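Local coordinates for threonine--tRNA ligase catalytic subunit (Aeropyrum pernix, PDB 3A32), which probably attaches threonine to its tRNA, activating the amino acid with ATP first, as a zinc-containing class II synthetase that lacks an editing domain, at residues Pro74-Thr79 against Phe98-His103; Met219-Glu224 against Leu287-Arg292. One frame throughout, in Å; residues are numbered along the deposited sequence.

Contact 1: Pro74-Thr79 against Phe98-His103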
ATOM      1  N   PRO A  74     -11.507  -6.987   2.183  1.00  6.34           N
ATOM      2  CA  PRO A  74     -12.267  -5.874   2.733  1.00  7.21           C
ATOM      3  C   PRO A  74     -12.075  -5.588   4.195  1.00  8.76           C
ATOM      4  O   PRO A  74     -11.710  -6.469   4.995  1.00 10.16           O
ATOM      5  CB  PRO A  74     -13.710  -6.270   2.477  1.00  6.54           C
ATOM      6  CG  PRO A  74     -13.615  -7.180   1.281  1.00  6.78           C
ATOM      7  CD  PRO A  74     -12.384  -7.978   1.558  1.00  4.74           C
ATOM      8  N   ILE A  75     -12.325  -4.335   4.542  1.00  8.84           N
ATOM      9  CA  ILE A  75     -12.255  -3.908   5.909  1.00  9.06           C
ATOM     10  C   ILE A  75     -13.483  -4.260   6.753  1.00 10.32           C
ATOM     11  O   ILE A  75     -13.348  -4.415   7.995  1.00 11.79           O
ATOM     12  CB  ILE A  75     -11.827  -2.425   5.956  1.00  9.28           C
ATOM     13  CG1 ILE A  75     -10.372  -2.425   5.465  1.00  7.98           C
ATOM     14  CG2 ILE A  75     -12.064  -1.800   7.382  1.00  5.24           C
ATOM     15  CD1 ILE A  75      -9.573  -1.218   5.711  1.00 11.27           C
ATOM     16  N   ILE A  76     -14.651  -4.401   6.110  1.00  9.34           N
ATOM     17  CA  ILE A  76     -15.869  -4.772   6.814  1.00  7.99           C
ATOM     18  C   ILE A  76     -16.392  -6.098   6.282  1.00  8.49           C
ATOM     19  O   ILE A  76     -15.937  -6.577   5.245  1.00  8.50           O
ATOM     20  CB  ILE A  76     -16.924  -3.678   6.789  1.00  8.26           C
ATOM     21  CG1 ILE A  76     -17.427  -3.391   5.340  1.00  7.03           C
ATOM     22  CG2 ILE A  76     -16.381  -2.430   7.517  1.00  7.15           C
ATOM     23  CD1 ILE A  76     -18.807  -2.517   5.244  1.00  7.15           C
ATOM     24  N   ALA A  77     -17.277  -6.731   7.028  1.00  7.31           N
ATOM     25  CA  ALA A  77     -17.867  -7.985   6.586  1.00  9.07           C
ATOM     26  C   ALA A  77     -19.158  -8.206   7.333  1.00  9.24           C
ATOM     27  O   ALA A  77     -19.287  -7.765   8.466  1.00  9.65           O
ATOM     28  CB  ALA A  77     -16.923  -9.178   6.843  1.00  8.06           C
ATOM     29  N   SER A  78     -20.093  -8.911   6.713  1.00  9.31           N
ATOM     30  CA  SER A  78     -21.244  -9.429   7.440  1.00  9.56           C
ATOM     31  C   SER A  78     -20.689 -10.276   8.539  1.00 10.82           C
ATOM     32  O   SER A  78     -19.688 -10.985   8.329  1.00 10.42           O
ATOM     33  CB  SER A  78     -22.104 -10.313   6.515  1.00  9.31           C
ATOM     34  OG  SER A  78     -23.077 -11.091   7.224  1.00 10.00           O
ATOM     35  N   THR A  79     -21.357 -10.273   9.700  1.00 11.19           N
ATOM     36  CA  THR A  79     -20.958 -11.198  10.749  1.00 11.81           C
ATOM     37  C   THR A  79     -21.199 -12.665  10.424  1.00 11.98           C
ATOM     38  O   THR A  79     -20.699 -13.549  11.153  1.00 12.22           O
ATOM     39  CB  THR A  79     -21.574 -10.858  12.101  1.00 11.89           C
ATOM     40  OG1 THR A  79     -22.982 -10.580  11.949  1.00 14.92           O
ATOM     41  CG2 THR A  79     -20.837  -9.667  12.729  1.00  9.51           C
ATOM     42  N   PHE A  98     -21.803  -3.234  13.828  1.00 13.55           N
ATOM     43  CA  PHE A  98     -22.718  -2.189  13.399  1.00 13.89           C
ATOM     44  C   PHE A  98     -23.773  -2.792  12.466  1.00 14.76           C
ATOM     45  O   PHE A  98     -23.653  -3.929  11.980  1.00 14.26           O
ATOM     46  CB  PHE A  98     -21.960  -0.979  12.777  1.00 13.10           C
ATOM     47  CG  PHE A  98     -21.144  -1.326  11.544  1.00 11.40           C
ATOM     48  CD1 PHE A  98     -21.699  -1.201  10.255  1.00 12.57           C
ATOM     49  CD2 PHE A  98     -19.820  -1.766  11.663  1.00 10.97           C
ATOM     50  CE1 PHE A  98     -20.960  -1.526   9.066  1.00  9.32           C
ATOM     51  CE2 PHE A  98     -19.047  -2.112  10.486  1.00  8.28           C
ATOM     52  CZ  PHE A  98     -19.620  -1.989   9.201  1.00 11.48           C
ATOM     53  N   ASP A  99     -24.818  -2.016  12.250  1.00 16.17           N
ATOM     54  CA  ASP A  99     -25.972  -2.420  11.504  1.00 18.47           C
ATOM     55  C   ASP A  99     -25.990  -1.784  10.107  1.00 18.84           C
ATOM     56  O   ASP A  99     -25.655  -0.613   9.989  1.00 18.08           O
ATOM     57  CB  ASP A  99     -27.189  -1.887  12.263  1.00 20.02           C
ATOM     58  CG  ASP A  99     -28.462  -2.499  11.778  1.00 23.30           C
ATOM     59  OD1 ASP A  99     -28.647  -3.694  12.154  1.00 27.20           O
ATOM     60  OD2 ASP A  99     -29.227  -1.809  11.022  1.00 22.45           O
ATOM     61  N   ILE A 100     -26.359  -2.570   9.081  1.00 18.91           N
ATOM     62  CA  ILE A 100     -26.841  -2.111   7.754  1.00 20.59           C
ATOM     63  C   ILE A 100     -27.981  -3.143   7.558  1.00 21.62           C
ATOM     64  O   ILE A 100     -27.766  -4.248   7.082  1.00 23.04           O
ATOM     65  CB  ILE A 100     -25.759  -2.328   6.622  1.00 19.92           C
ATOM     66  CG1 ILE A 100     -24.324  -1.936   7.058  1.00 20.36           C
ATOM     67  CG2 ILE A 100     -26.181  -1.624   5.364  1.00 21.72           C
ATOM     68  CD1 ILE A 100     -23.219  -2.225   6.025  1.00 19.26           C
ATOM     69  N   GLU A 101     -29.219  -2.884   7.880  1.00 23.25           N
ATOM     70  CA  GLU A 101     -30.251  -2.169   7.204  1.00 24.10           C
ATOM     71  C   GLU A 101     -31.016  -3.325   7.843  1.00 23.32           C
ATOM     72  O   GLU A 101     -31.530  -4.182   7.156  1.00 22.94           O
ATOM     73  CB  GLU A 101     -30.217  -2.474   5.694  1.00 24.29           C
ATOM     74  CG  GLU A 101     -30.681  -1.349   4.804  1.00 26.12           C
ATOM     75  CD  GLU A 101     -30.375  -1.585   3.321  1.00 26.05           C
ATOM     76  OE1 GLU A 101     -30.716  -2.644   2.757  1.00 23.70           O
ATOM     77  OE2 GLU A 101     -29.792  -0.662   2.709  1.00 31.31           O
ATOM     78  N   GLY A 102     -30.879  -3.461   9.163  1.00 23.36           N
ATOM     79  CA  GLY A 102     -31.257  -4.701   9.865  1.00 22.79           C
ATOM     80  C   GLY A 102     -30.199  -5.804   9.965  1.00 22.75           C
ATOM     81  O   GLY A 102     -30.363  -6.751  10.760  1.00 23.07           O
ATOM     82  N   HIS A 103     -29.127  -5.705   9.169  1.00 21.23           N
ATOM     83  CA  HIS A 103     -28.117  -6.778   9.088  1.00 20.49           C
ATOM     84  C   HIS A 103     -26.806  -6.408   9.788  1.00 18.31           C
ATOM     85  O   HIS A 103     -26.244  -5.358   9.568  1.00 18.76           O
ATOM     86  CB  HIS A 103     -27.818  -7.182   7.628  1.00 20.33           C
ATOM     87  CG  HIS A 103     -28.992  -7.750   6.892  1.00 23.09           C
ATOM     88  ND1 HIS A 103     -29.054  -9.069   6.505  1.00 25.57           N
ATOM     89  CD2 HIS A 103     -30.126  -7.172   6.432  1.00 24.84           C
ATOM     90  CE1 HIS A 103     -30.180  -9.283   5.848  1.00 26.86           C
ATOM     91  NE2 HIS A 103     -30.856  -8.152   5.807  1.00 25.55           N
TER
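Ile76 sets its CG2 methyl and branch point CB against the edge of the Phe98 ring at CZ, and this apolar touch makes up most of the contact. The methyl CG2 of Ile76 comes closest, 3.7 Å from CZ of Phe98, meeting the ring near its plane rather than over a face. CB of Ile76 lies in that plane too, 4.0 Å from Phe98 CZ, so the para corner of the ring abuts the branch point of the isoleucine. The two side chains cross at about a right angle. Ile76 sets CG1 between its backbone N and carbonyl carbon (chi1 64°), which leaves CG2 anti to the carbonyl carbon and brings it up to the ring. From the other branch of Ile76, CD1 reaches CD1 of Ile100 at 4.5 Å, a looser touch, methyl to methyl.

Within 98-103, polar bonds shape the turn. Ile100 and His103 exchange backbone hydrogen bonds in both directions, closing a beta hairpin with a two-residue loop, Glu101-Gly102. Asp99 OD2 accepts from Gly102 N at 3.0 Å, on its syn side and 24° out of the carboxylate plane; this Asx motif ties the side chain across the turn.

Strands 76-78 and 96-100 are the two outer strands of a three-stranded antiparallel sheet, with strand 103-107 between them, so Ile76 and Phe98 meet across the middle strand. Phe98 also packs on Phe105 and Val107 of that strand, and its ring meets Tyr96 of the second subunit. Ile75 packs on Ile75 of that subunit, so the sheet, which probably belongs to the catalytic region, lies at the interface of the homodimer, while Tyr114 of helix 112-126 hydrogen-bonds Ile76 O.

Contact 2: Met219-Glu224 against Leu287-Arg292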
ATOM      1  N   MET A 219      -9.105 -29.127  20.771  1.00 19.23           N
ATOM      2  CA  MET A 219     -10.015 -29.724  19.798  1.00 20.32           C
ATOM      3  C   MET A 219      -9.273 -30.505  18.692  1.00 19.36           C
ATOM      4  O   MET A 219      -8.085 -30.299  18.436  1.00 19.41           O
ATOM      5  CB  MET A 219     -10.928 -28.651  19.189  1.00 19.71           C
ATOM      6  CG  MET A 219     -10.168 -27.672  18.237  1.00 21.58           C
ATOM      7  SD  MET A 219     -11.313 -26.928  17.084  1.00 26.71           S
ATOM      8  CE  MET A 219     -11.807 -28.339  16.074  1.00 23.18           C
ATOM      9  N   GLY A 220      -9.983 -31.395  18.023  1.00 19.44           N
ATOM     10  CA  GLY A 220      -9.390 -32.138  16.925  1.00 19.61           C
ATOM     11  C   GLY A 220      -8.966 -33.530  17.344  1.00 20.25           C
ATOM     12  O   GLY A 220      -9.218 -33.982  18.493  1.00 19.88           O
ATOM     13  N   SER A 221      -8.296 -34.208  16.417  1.00 20.01           N
ATOM     14  CA  SER A 221      -7.963 -35.580  16.600  1.00 19.71           C
ATOM     15  C   SER A 221      -6.510 -35.651  17.054  1.00 20.61           C
ATOM     16  O   SER A 221      -5.734 -34.733  16.773  1.00 19.25           O
ATOM     17  CB  SER A 221      -8.173 -36.327  15.281  1.00 19.35           C
ATOM     18  OG  SER A 221      -7.369 -35.795  14.235  1.00 20.26           O
ATOM     19  N   LYS A 222      -6.163 -36.738  17.755  1.00 21.11           N
ATOM     20  CA  LYS A 222      -4.767 -37.111  18.027  1.00 23.07           C
ATOM     21  C   LYS A 222      -3.883 -36.942  16.786  1.00 22.09           C
ATOM     22  O   LYS A 222      -2.800 -36.366  16.864  1.00 21.77           O
ATOM     23  CB  LYS A 222      -4.665 -38.587  18.477  1.00 22.92           C
ATOM     24  CG  LYS A 222      -4.738 -38.845  19.972  1.00 27.58           C
ATOM     25  CD  LYS A 222      -4.320 -40.304  20.319  1.00 28.32           C
ATOM     26  CE  LYS A 222      -5.511 -41.324  20.255  1.00 36.22           C
ATOM     27  NZ  LYS A 222      -5.694 -41.973  18.894  1.00 38.53           N
ATOM     28  N   GLU A 223      -4.329 -37.496  15.658  1.00 21.02           N
ATOM     29  CA  GLU A 223      -3.535 -37.513  14.427  1.00 19.99           C
ATOM     30  C   GLU A 223      -3.107 -36.113  13.945  1.00 18.09           C
ATOM     31  O   GLU A 223      -1.931 -35.873  13.613  1.00 17.76           O
ATOM     32  CB  GLU A 223      -4.299 -38.279  13.328  1.00 21.15           C
ATOM     33  CG  GLU A 223      -4.430 -39.818  13.600  1.00 25.88           C
ATOM     34  CD  GLU A 223      -5.610 -40.242  14.517  1.00 32.73           C
ATOM     35  OE1 GLU A 223      -6.543 -39.447  14.788  1.00 35.26           O
ATOM     36  OE2 GLU A 223      -5.614 -41.417  14.967  1.00 36.87           O
ATOM     37  N   GLU A 224      -4.070 -35.196  13.938  1.00 16.15           N
ATOM     38  CA  GLU A 224      -3.861 -33.779  13.628  1.00 14.21           C
ATOM     39  C   GLU A 224      -2.804 -33.146  14.509  1.00 14.14           C
ATOM     40  O   GLU A 224      -1.844 -32.553  13.995  1.00 14.20           O
ATOM     41  CB  GLU A 224      -5.170 -33.029  13.785  1.00 13.07           C
ATOM     42  CG  GLU A 224      -6.102 -33.211  12.608  1.00 12.33           C
ATOM     43  CD  GLU A 224      -7.486 -32.726  12.944  1.00 14.00           C
ATOM     44  OE1 GLU A 224      -8.173 -33.448  13.676  1.00 15.96           O
ATOM     45  OE2 GLU A 224      -7.884 -31.606  12.526  1.00 10.87           O
ATOM     46  N   LEU A 287     -10.583 -24.092  11.637  1.00 12.15           N
ATOM     47  CA  LEU A 287     -10.936 -23.491  10.332  1.00 11.99           C
ATOM     48  C   LEU A 287     -11.179 -24.509   9.227  1.00 11.43           C
ATOM     49  O   LEU A 287     -12.100 -24.337   8.460  1.00 12.16           O
ATOM     50  CB  LEU A 287      -9.869 -22.458   9.852  1.00 12.04           C
ATOM     51  CG  LEU A 287      -9.800 -21.021  10.401  1.00 13.29           C
ATOM     52  CD1 LEU A 287      -8.637 -20.168   9.808  1.00 11.24           C
ATOM     53  CD2 LEU A 287     -11.177 -20.244  10.374  1.00 15.12           C
ATOM     54  N   PRO A 288     -10.321 -25.540   9.098  1.00 10.72           N
ATOM     55  CA  PRO A 288     -10.608 -26.558   8.074  1.00 11.21           C
ATOM     56  C   PRO A 288     -11.887 -27.370   8.292  1.00 12.87           C
ATOM     57  O   PRO A 288     -12.425 -27.952   7.326  1.00 12.74           O
ATOM     58  CB  PRO A 288      -9.385 -27.489   8.124  1.00 10.74           C
ATOM     59  CG  PRO A 288      -8.690 -27.190   9.415  1.00  8.99           C
ATOM     60  CD  PRO A 288      -9.041 -25.785   9.796  1.00  9.92           C
ATOM     61  N   ARG A 289     -12.344 -27.441   9.548  1.00 14.11           N
ATOM     62  CA  ARG A 289     -13.666 -27.988   9.879  1.00 15.75           C
ATOM     63  C   ARG A 289     -14.778 -26.962   9.546  1.00 16.69           C
ATOM     64  O   ARG A 289     -15.739 -27.282   8.833  1.00 17.57           O
ATOM     65  CB  ARG A 289     -13.727 -28.437  11.369  1.00 15.12           C
ATOM     66  CG  ARG A 289     -13.034 -29.815  11.627  1.00 15.56           C
ATOM     67  CD  ARG A 289     -13.040 -30.200  13.131  1.00 15.96           C
ATOM     68  NE  ARG A 289     -12.524 -31.550  13.371  1.00 14.56           N
ATOM     69  CZ  ARG A 289     -11.241 -31.862  13.463  1.00 14.57           C
ATOM     70  NH1 ARG A 289     -10.300 -30.921  13.333  1.00 12.25           N
ATOM     71  NH2 ARG A 289     -10.897 -33.125  13.642  1.00 11.84           N
ATOM     72  N   ARG A 290     -14.653 -25.739  10.059  1.00 16.90           N
ATOM     73  CA  ARG A 290     -15.704 -24.735   9.883  1.00 17.80           C
ATOM     74  C   ARG A 290     -15.960 -24.327   8.415  1.00 16.95           C
ATOM     75  O   ARG A 290     -17.111 -24.107   8.020  1.00 16.70           O
ATOM     76  CB  ARG A 290     -15.414 -23.509  10.749  1.00 18.92           C
ATOM     77  CG  ARG A 290     -15.410 -23.795  12.252  1.00 22.62           C
ATOM     78  CD  ARG A 290     -16.769 -24.230  12.765  1.00 28.03           C
ATOM     79  NE  ARG A 290     -17.710 -23.113  12.998  1.00 36.83           N
ATOM     80  CZ  ARG A 290     -19.057 -23.208  12.926  1.00 39.70           C
ATOM     81  NH1 ARG A 290     -19.660 -24.368  12.609  1.00 40.34           N
ATOM     82  NH2 ARG A 290     -19.819 -22.140  13.147  1.00 36.22           N
ATOM     83  N   PHE A 291     -14.898 -24.261   7.617  1.00 15.83           N
ATOM     84  CA  PHE A 291     -15.001 -23.933   6.187  1.00 14.94           C
ATOM     85  C   PHE A 291     -14.893 -25.161   5.277  1.00 15.53           C
ATOM     86  O   PHE A 291     -14.734 -25.009   4.075  1.00 16.13           O
ATOM     87  CB  PHE A 291     -13.894 -22.955   5.799  1.00 14.27           C
ATOM     88  CG  PHE A 291     -14.156 -21.543   6.250  1.00 12.69           C
ATOM     89  CD1 PHE A 291     -14.955 -20.692   5.483  1.00  9.59           C
ATOM     90  CD2 PHE A 291     -13.643 -21.085   7.462  1.00 10.79           C
ATOM     91  CE1 PHE A 291     -15.189 -19.392   5.897  1.00  8.70           C
ATOM     92  CE2 PHE A 291     -13.884 -19.795   7.890  1.00 10.62           C
ATOM     93  CZ  PHE A 291     -14.657 -18.951   7.117  1.00  7.43           C
ATOM     94  N   ARG A 292     -14.928 -26.361   5.866  1.00 15.12           N
ATOM     95  CA  ARG A 292     -14.995 -27.603   5.139  1.00 15.76           C
ATOM     96  C   ARG A 292     -13.810 -27.777   4.199  1.00 15.16           C
ATOM     97  O   ARG A 292     -13.953 -28.299   3.082  1.00 15.65           O
ATOM     98  CB  ARG A 292     -16.363 -27.725   4.447  1.00 16.43           C
ATOM     99  CG  ARG A 292     -17.494 -27.830   5.498  1.00 22.42           C
ATOM    100  CD  ARG A 292     -18.793 -27.260   4.957  1.00 34.21           C
ATOM    101  NE  ARG A 292     -19.892 -27.139   5.938  1.00 39.21           N
ATOM    102  CZ  ARG A 292     -21.161 -26.900   5.600  1.00 42.45           C
ATOM    103  NH1 ARG A 292     -21.498 -26.782   4.322  1.00 43.88           N
ATOM    104  NH2 ARG A 292     -22.104 -26.787   6.526  1.00 44.85           N
TER
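Glu224 OE1 takes three donors at once: the backbone N and the hydroxyl of Ser221, and NH2 of Arg289 from the other segment. Ser221 OG gives a short bond of 2.5 Å to the anti lone pair of Glu224 OE1, whereas Ser221 N, 2.8 Å from that oxygen, approaches it from above the carboxylate plane. The Glu224 and Arg289 side chains run toward each other, and the guanidinium meets the carboxylate end-on, NH1 and NH2 each bonding one oxygen. Arg289 NH2 lies 2.7 Å from Glu224 OE1 in a nearly straight bond (167°), with the oxygen in the guanidinium plane. Arg289 NH1 stands 2.6 Å from Glu224 OE2 on the syn lone pair; this bond is more bent (146°) and tilted from the guanidinium plane, and the two flat groups are turned 31° from each other.

Ser221 and Glu224 form a capping box at the start of helix 222-243, the return bond from Glu224 N to Ser221 OG being weak. The carboxylate thus serves helix cap and salt bridge together; with Glu224 replaced by an alanine, the Arg289 guanidinium is likely to lose its counter-charge and Ser221 N its acceptor in the capping box. Helix 287-290, which carries the arginine, ends in a Schellman motif with Arg292 as its C-prime residue.

Arg289 reaches Glu224 because its chain is extended from CG to NE. Met219 runs antiparallel to it, with Met219 CE 3.7 Å from Arg289 CD, and Gly220 CA lies over one guanidinium face, 3.7 Å from Arg289 NH2. Two neighbours in the same chain steady the pair: Tyr294 OH hydrogen-bonds Glu224 OE2, and the backbone O of Phe285 takes a further bond from Arg289 NH1. Met219 sits about 10 Å, side chain to side chain, from the zinc ligand His310.

Contact 1 is buried and wholly apolar across its segments, whereas contact 2 lies at the surface and depends on a salt bridge. The elements differ: 74-79 with 98-103 joins the outer strands of a small sheet, 219-224 with 287-292 the start of a long helix to a short one. Polar bonding in contact 1 shapes the turn; in contact 2 it joins the segments. Their centres are 28 Å apart, but helix 112-126 packs against both: Tyr114 meets Pro74 and Ala77, and Cys112, a zinc ligand, meets Leu287. Both adjoin the second subunit, 287-292 through a cation-pi pair of Arg292, which does not touch 219-224, with Phe29 of that subunit.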